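Local coordinates for protein beta-1,4-mannanase (Aplysia kurodai, PDB 3VUP) that probably hydrolyses the beta-1,4-linked mannose backbone of mannan as a digestive enzyme of the common sea hare, at residues D90-K93 with D94-D97; L96-A99 with K100-I104. All blocks are in the same frame, centred on the assembly; numbering follows the deposited sequence.

Contact 1. Residues D90-K93 with D94-D97; sequences DDMK and DLLD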
ATOM      1  N   ASP A  90      -0.917   5.775 -20.567  1.00  8.69           N
ATOM      2  CA  ASP A  90      -1.986   6.769 -20.620  1.00  9.90           C
ATOM      3  C   ASP A  90      -2.978   6.598 -19.469  1.00  8.71           C
ATOM      4  O   ASP A  90      -3.459   7.580 -18.900  1.00  8.99           O
ATOM      5  CB  ASP A  90      -2.755   6.681 -21.947  1.00 12.60           C
ATOM      6  CG  ASP A  90      -1.942   7.143 -23.148  1.00 15.22           C
ATOM      7  OD1 ASP A  90      -0.987   7.929 -22.981  1.00 15.83           O
ATOM      8  OD2 ASP A  90      -2.280   6.721 -24.274  1.00 17.11           O
ATOM      9  N   ASP A  91      -3.299   5.346 -19.147  1.00  8.57           N
ATOM     10  CA  ASP A  91      -4.268   5.051 -18.100  1.00  8.16           C
ATOM     11  C   ASP A  91      -3.782   5.560 -16.748  1.00  7.64           C
ATOM     12  O   ASP A  91      -4.542   6.168 -15.988  1.00  7.56           O
ATOM     13  CB  ASP A  91      -4.517   3.545 -17.997  1.00  8.02           C
ATOM     14  CG  ASP A  91      -5.197   2.961 -19.228  1.00  7.83           C
ATOM     15  OD1 ASP A  91      -5.805   3.714 -20.028  1.00  9.19           O
ATOM     16  OD2 ASP A  91      -5.127   1.719 -19.376  1.00  8.41           O
ATOM     17  N   MET A  92      -2.516   5.307 -16.444  1.00  7.41           N
ATOM     18  CA  MET A  92      -1.979   5.724 -15.157  1.00  7.67           C
ATOM     19  C   MET A  92      -1.915   7.251 -15.061  1.00  8.39           C
ATOM     20  O   MET A  92      -2.236   7.826 -14.016  1.00  8.54           O
ATOM     21  CB  MET A  92      -0.616   5.080 -14.902  1.00  7.82           C
ATOM     22  CG  MET A  92      -0.681   3.553 -14.757  1.00  8.11           C
ATOM     23  SD  MET A  92      -1.728   2.974 -13.394  1.00  9.14           S
ATOM     24  CE  MET A  92      -0.828   3.590 -11.969  1.00 10.49           C
ATOM     25  N   LYS A  93      -1.545   7.912 -16.155  1.00  8.36           N
ATOM     26  CA  LYS A  93      -1.546   9.367 -16.166  1.00  8.85           C
ATOM     27  C   LYS A  93      -2.960   9.918 -16.007  1.00  8.24           C
ATOM     28  O   LYS A  93      -3.181  10.853 -15.244  1.00  8.54           O
ATOM     29  CB  LYS A  93      -0.890   9.919 -17.436  1.00 11.04           C
ATOM     30  CG  LYS A  93      -1.083  11.429 -17.590  0.58 13.47           C
ATOM     31  CD  LYS A  93       0.044  12.106 -18.345  0.58 15.38           C
ATOM     32  CE  LYS A  93      -0.020  13.618 -18.154  0.58 16.29           C
ATOM     33  NZ  LYS A  93      -1.348  14.187 -18.530  0.58 16.64           N
ATOM     34  N   ASP A  94      -3.918   9.328 -16.716  1.00  8.51           N
ATOM     35  CA  ASP A  94      -5.290   9.805 -16.640  1.00  8.78           C
ATOM     36  C   ASP A  94      -5.904   9.575 -15.261  1.00  8.58           C
ATOM     37  O   ASP A  94      -6.693  10.395 -14.784  1.00  8.57           O
ATOM     38  CB  ASP A  94      -6.151   9.177 -17.734  1.00  9.74           C
ATOM     39  CG  ASP A  94      -7.421   9.957 -17.982  1.00 10.88           C
ATOM     40  OD1 ASP A  94      -7.338  11.191 -18.162  1.00 11.58           O
ATOM     41  OD2 ASP A  94      -8.506   9.344 -17.986  1.00 11.35           O
ATOM     42  N   LEU A  95      -5.553   8.459 -14.631  1.00  8.32           N
ATOM     43  CA  LEU A  95      -5.957   8.212 -13.254  1.00  7.81           C
ATOM     44  C   LEU A  95      -5.533   9.384 -12.376  1.00  7.71           C
ATOM     45  O   LEU A  95      -6.329   9.930 -11.611  1.00  7.80           O
ATOM     46  CB  LEU A  95      -5.310   6.924 -12.742  1.00  8.42           C
ATOM     47  CG  LEU A  95      -5.327   6.716 -11.223  1.00  8.44           C
ATOM     48  CD1 LEU A  95      -6.741   6.553 -10.675  1.00  9.17           C
ATOM     49  CD2 LEU A  95      -4.465   5.519 -10.871  1.00  8.49           C
ATOM     50  N   LEU A  96      -4.267   9.771 -12.496  1.00  7.36           N
ATOM     51  CA  LEU A  96      -3.726  10.844 -11.672  1.00  7.41           C
ATOM     52  C   LEU A  96      -4.304  12.212 -12.042  1.00  7.42           C
ATOM     53  O   LEU A  96      -4.567  13.030 -11.166  1.00  7.66           O
ATOM     54  CB  LEU A  96      -2.195  10.837 -11.727  1.00  7.50           C
ATOM     55  CG  LEU A  96      -1.535   9.574 -11.162  1.00  7.49           C
ATOM     56  CD1 LEU A  96      -0.047   9.585 -11.441  1.00  9.30           C
ATOM     57  CD2 LEU A  96      -1.787   9.447  -9.667  1.00  9.36           C
ATOM     58  N   ASP A  97      -4.505  12.458 -13.334  1.00  8.12           N
ATOM     59  CA  ASP A  97      -5.146  13.701 -13.763  1.00  9.11           C
ATOM     60  C   ASP A  97      -6.570  13.792 -13.206  1.00  8.96           C
ATOM     61  O   ASP A  97      -7.032  14.860 -12.806  1.00  9.96           O
ATOM     62  CB  ASP A  97      -5.184  13.797 -15.290  1.00  9.28           C
ATOM     63  CG  ASP A  97      -3.817  14.015 -15.912  1.00 10.51           C
ATOM     64  OD1 ASP A  97      -2.878  14.449 -15.210  1.00 11.18           O
ATOM     65  OD2 ASP A  97      -3.699  13.761 -17.130  1.00 11.81           O
TER

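Contact 2. Residues L96-A99 with K100-I104; sequences LDTA and KKYNI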
ATOM      1  N   LEU A  96      -4.267   9.771 -12.496  1.00  7.36           N
ATOM      2  CA  LEU A  96      -3.726  10.844 -11.672  1.00  7.41           C
ATOM      3  C   LEU A  96      -4.304  12.212 -12.042  1.00  7.42           C
ATOM      4  O   LEU A  96      -4.567  13.030 -11.166  1.00  7.66           O
ATOM      5  CB  LEU A  96      -2.195  10.837 -11.727  1.00  7.50           C
ATOM      6  CG  LEU A  96      -1.535   9.574 -11.162  1.00  7.49           C
ATOM      7  CD1 LEU A  96      -0.047   9.585 -11.441  1.00  9.30           C
ATOM      8  CD2 LEU A  96      -1.787   9.447  -9.667  1.00  9.36           C
ATOM      9  N   ASP A  97      -4.505  12.458 -13.334  1.00  8.12           N
ATOM     10  CA  ASP A  97      -5.146  13.701 -13.763  1.00  9.11           C
ATOM     11  C   ASP A  97      -6.570  13.792 -13.206  1.00  8.96           C
ATOM     12  O   ASP A  97      -7.032  14.860 -12.806  1.00  9.96           O
ATOM     13  CB  ASP A  97      -5.184  13.797 -15.290  1.00  9.28           C
ATOM     14  CG  ASP A  97      -3.817  14.015 -15.912  1.00 10.51           C
ATOM     15  OD1 ASP A  97      -2.878  14.449 -15.210  1.00 11.18           O
ATOM     16  OD2 ASP A  97      -3.699  13.761 -17.130  1.00 11.81           O
ATOM     17  N   THR A  98      -7.259  12.656 -13.186  1.00  8.84           N
ATOM     18  CA  THR A  98      -8.618  12.599 -12.669  1.00  9.52           C
ATOM     19  C   THR A  98      -8.633  12.881 -11.170  1.00  9.15           C
ATOM     20  O   THR A  98      -9.446  13.669 -10.681  1.00  9.93           O
ATOM     21  CB  THR A  98      -9.266  11.235 -12.978  1.00 10.30           C
ATOM     22  OG1 THR A  98      -9.303  11.045 -14.398  1.00 10.81           O
ATOM     23  CG2 THR A  98     -10.682  11.168 -12.425  1.00 11.17           C
ATOM     24  N   ALA A  99      -7.708  12.259 -10.448  1.00  9.04           N
ATOM     25  CA  ALA A  99      -7.591  12.472  -9.013  1.00  8.49           C
ATOM     26  C   ALA A  99      -7.293  13.938  -8.696  1.00  8.23           C
ATOM     27  O   ALA A  99      -7.842  14.506  -7.748  1.00  8.25           O
ATOM     28  CB  ALA A  99      -6.523  11.601  -8.453  1.00  9.14           C
ATOM     29  N   LYS A 100      -6.428  14.554  -9.499  1.00  8.54           N
ATOM     30  CA  LYS A 100      -6.062  15.948  -9.285  1.00  8.99           C
ATOM     31  C   LYS A 100      -7.298  16.841  -9.315  1.00  8.37           C
ATOM     32  O   LYS A 100      -7.410  17.775  -8.522  1.00  8.74           O
ATOM     33  CB  LYS A 100      -5.044  16.402 -10.334  1.00 10.05           C
ATOM     34  CG  LYS A 100      -4.590  17.855 -10.187  1.00 11.35           C
ATOM     35  CD  LYS A 100      -3.676  18.288 -11.334  1.00 12.95           C
ATOM     36  CE  LYS A 100      -3.346  19.773 -11.266  0.55 13.61           C
ATOM     37  NZ  LYS A 100      -2.445  20.189 -12.377  0.55 13.86           N
ATOM     38  N   LYS A 101      -8.231  16.535 -10.215  1.00  9.16           N
ATOM     39  CA  LYS A 101      -9.468  17.305 -10.349  1.00 10.08           C
ATOM     40  C   LYS A 101     -10.254  17.364  -9.045  1.00  9.86           C
ATOM     41  O   LYS A 101     -10.939  18.348  -8.763  1.00 11.06           O
ATOM     42  CB  LYS A 101     -10.357  16.739 -11.460  0.53 11.96           C
ATOM     43  CG  LYS A 101      -9.758  16.831 -12.850  0.53 13.01           C
ATOM     44  CD  LYS A 101     -10.813  16.599 -13.920  0.53 14.32           C
ATOM     45  CE  LYS A 101     -11.559  15.296 -13.690  0.53 15.40           C
ATOM     46  NZ  LYS A 101     -12.628  15.082 -14.705  0.53 16.37           N
ATOM     47  N   TYR A 102     -10.129  16.305  -8.255  1.00  8.80           N
ATOM     48  CA  TYR A 102     -10.868  16.162  -7.011  1.00  8.20           C
ATOM     49  C   TYR A 102      -9.994  16.341  -5.773  1.00  7.80           C
ATOM     50  O   TYR A 102     -10.419  16.020  -4.665  1.00  7.90           O
ATOM     51  CB  TYR A 102     -11.585  14.807  -6.982  1.00  8.94           C
ATOM     52  CG  TYR A 102     -12.559  14.682  -8.124  1.00  9.34           C
ATOM     53  CD1 TYR A 102     -13.789  15.318  -8.077  1.00 10.37           C
ATOM     54  CD2 TYR A 102     -12.226  13.973  -9.270  1.00  9.68           C
ATOM     55  CE1 TYR A 102     -14.670  15.235  -9.133  1.00 11.48           C
ATOM     56  CE2 TYR A 102     -13.098  13.878 -10.327  1.00 10.82           C
ATOM     57  CZ  TYR A 102     -14.320  14.509 -10.254  1.00 11.62           C
ATOM     58  OH  TYR A 102     -15.204  14.426 -11.308  1.00 12.78           O
ATOM     59  N   ASN A 103      -8.783  16.860  -5.960  1.00  7.30           N
ATOM     60  CA  ASN A 103      -7.875  17.079  -4.837  1.00  7.08           C
ATOM     61  C   ASN A 103      -7.674  15.813  -4.001  1.00  6.67           C
ATOM     62  O   ASN A 103      -7.733  15.834  -2.765  1.00  7.52           O
ATOM     63  CB  ASN A 103      -8.352  18.248  -3.977  1.00  7.79           C
ATOM     64  CG  ASN A 103      -8.164  19.579  -4.665  1.00  8.92           C
ATOM     65  OD1 ASN A 103      -7.258  19.740  -5.478  1.00 10.45           O
ATOM     66  ND2 ASN A 103      -9.010  20.546  -4.336  1.00 11.19           N
ATOM     67  N   ILE A 104      -7.424  14.708  -4.696  1.00  6.67           N
ATOM     68  CA  ILE A 104      -7.158  13.432  -4.052  1.00  6.68           C
ATOM     69  C   ILE A 104      -5.759  12.940  -4.413  1.00  6.65           C
ATOM     70  O   ILE A 104      -5.402  12.841  -5.584  1.00  7.49           O
ATOM     71  CB  ILE A 104      -8.184  12.356  -4.479  1.00  7.50           C
ATOM     72  CG1 ILE A 104      -9.609  12.771  -4.112  1.00  7.89           C
ATOM     73  CG2 ILE A 104      -7.827  10.997  -3.880  1.00  7.76           C
ATOM     74  CD1 ILE A 104      -9.864  12.915  -2.638  1.00  8.58           C
TER
HETATM   75  O   HOH W   1     -10.403  12.997 -16.102  1.00 26.36           O

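Contact 1. Residues D90-K93 with D94-D97
Lys-93 meets Asp-97 of the next helical turn. In the conformer given here, one of two deposited, Lys-93 NZ forms a salt bridge to Asp-97 OD2 at 2.8 Å. The lysine chain crosses the aspartate side chain obliquely and does not run alongside it. CG anti to the backbone N (chi1 170°) carries the lysine outward from the helix, while Asp-97 leans back toward it from one turn on. The bend at chi4 (-55°) then turns NZ onto the carboxylate. OD2 receives it on its syn lone pair, the side of OD1. CG of Lys-93 also passes 3.5 Å from Asp-97 OD2. The other carboxylate oxygen, OD1, bonds to His-151, so in this conformer the carboxylate is held from both oxygens.

These residues lie on helix 88-101, an outer helix of the TIM barrel between strands 58-65 and 105-112. Successive i to i+4 bonds carry the backbone, among them Asp-97 N to Lys-93 O at 2.8 Å.

Met-92 and Leu-95 lie on the buried side. CE of Met-92 comes to 4.3 Å from CD2 of Leu-95, and both side chains touch Phe-32. CG of Leu-96 sits 3.4 Å from Met-92 O. Asp-94 brings its CB to 3.3 Å from Asp-90 O, but its carboxylate leads away from residues 90-93. There OD2 takes a hydrogen bond from Trp-37 and a salt bridge from Lys-41, both on helix 36-53.

Contact 2. Residues L96-A99 with K100-I104
Tyr-102 folds back beside Thr-98 where helix 88-101 ends in a Schellman motif. The C-prime residue is Asn-103, with positive phi (53°). Its N bonds to Lys-100 O, and Ile-104 N bonds to Ala-99 O at 3.1 Å. The chain then enters barrel strand 105-112.

The tyrosine can be followed outward. Its CB lies 3.8 Å from Ala-99 O. CG is placed anti to the carbonyl carbon (chi1 -60°), and the ring runs alongside Thr-98, pointing the same way. CD2 comes to 3.1 Å from Thr-98 O, which meets the ring obliquely. Tyr-102 CE2 is 3.7 Å from Thr-98 O and also neighbours Thr-98 CG2. At the tip, OH bonds to Glu-45 of helix 36-53, which ties the end of this helix to that one. In the conformer given, one of two, Lys-101 NZ forms a salt bridge with the same oxygen of Glu-45.

Lys-101 runs back past Thr-98, with its CG 3.4 Å from Asp-97 O. Its backbone N makes weak bonds to the carbonyls of Asp-97 and Thr-98. A water donates to Thr-98 OG1 at 2.8 Å and, in the same lysine conformer, accepts a weak bond from Lys-101 NZ. Thr-98 OG1 also bonds to Asp-94 O, one turn back.

On the buried side, CB of Ala-99 lies 4.4 Å from CB of Ile-104. Both side chains touch Phe-48. Ala-99 O accepts two hydrogen bonds, from Tyr-102 N (3.0 Å) and Ile-104 N, and the two donors approach from opposite faces of its carbonyl plane.

Overall arrangement
Both contacts are local and lie on helix 88-101, with centres about 9 Å apart. Contact 1 comes first along the chain, near the helix start. Contact 2 begins on Leu-96 and Asp-97, where contact 1 ends, so the two overlap in sequence; neither nests in the other. Neither closes a long loop. Contact 1 spans one run of regular helix. Contact 2 closes the short turn that leads into strand 105-112. Together they follow one outer helix of the TIM barrel from near its start to its end. Both face helix 36-53 and strand 105-112. Contact 1 also reaches helix 130-147, while Asn-103 in contact 2 bonds to the C-terminal Leu-351.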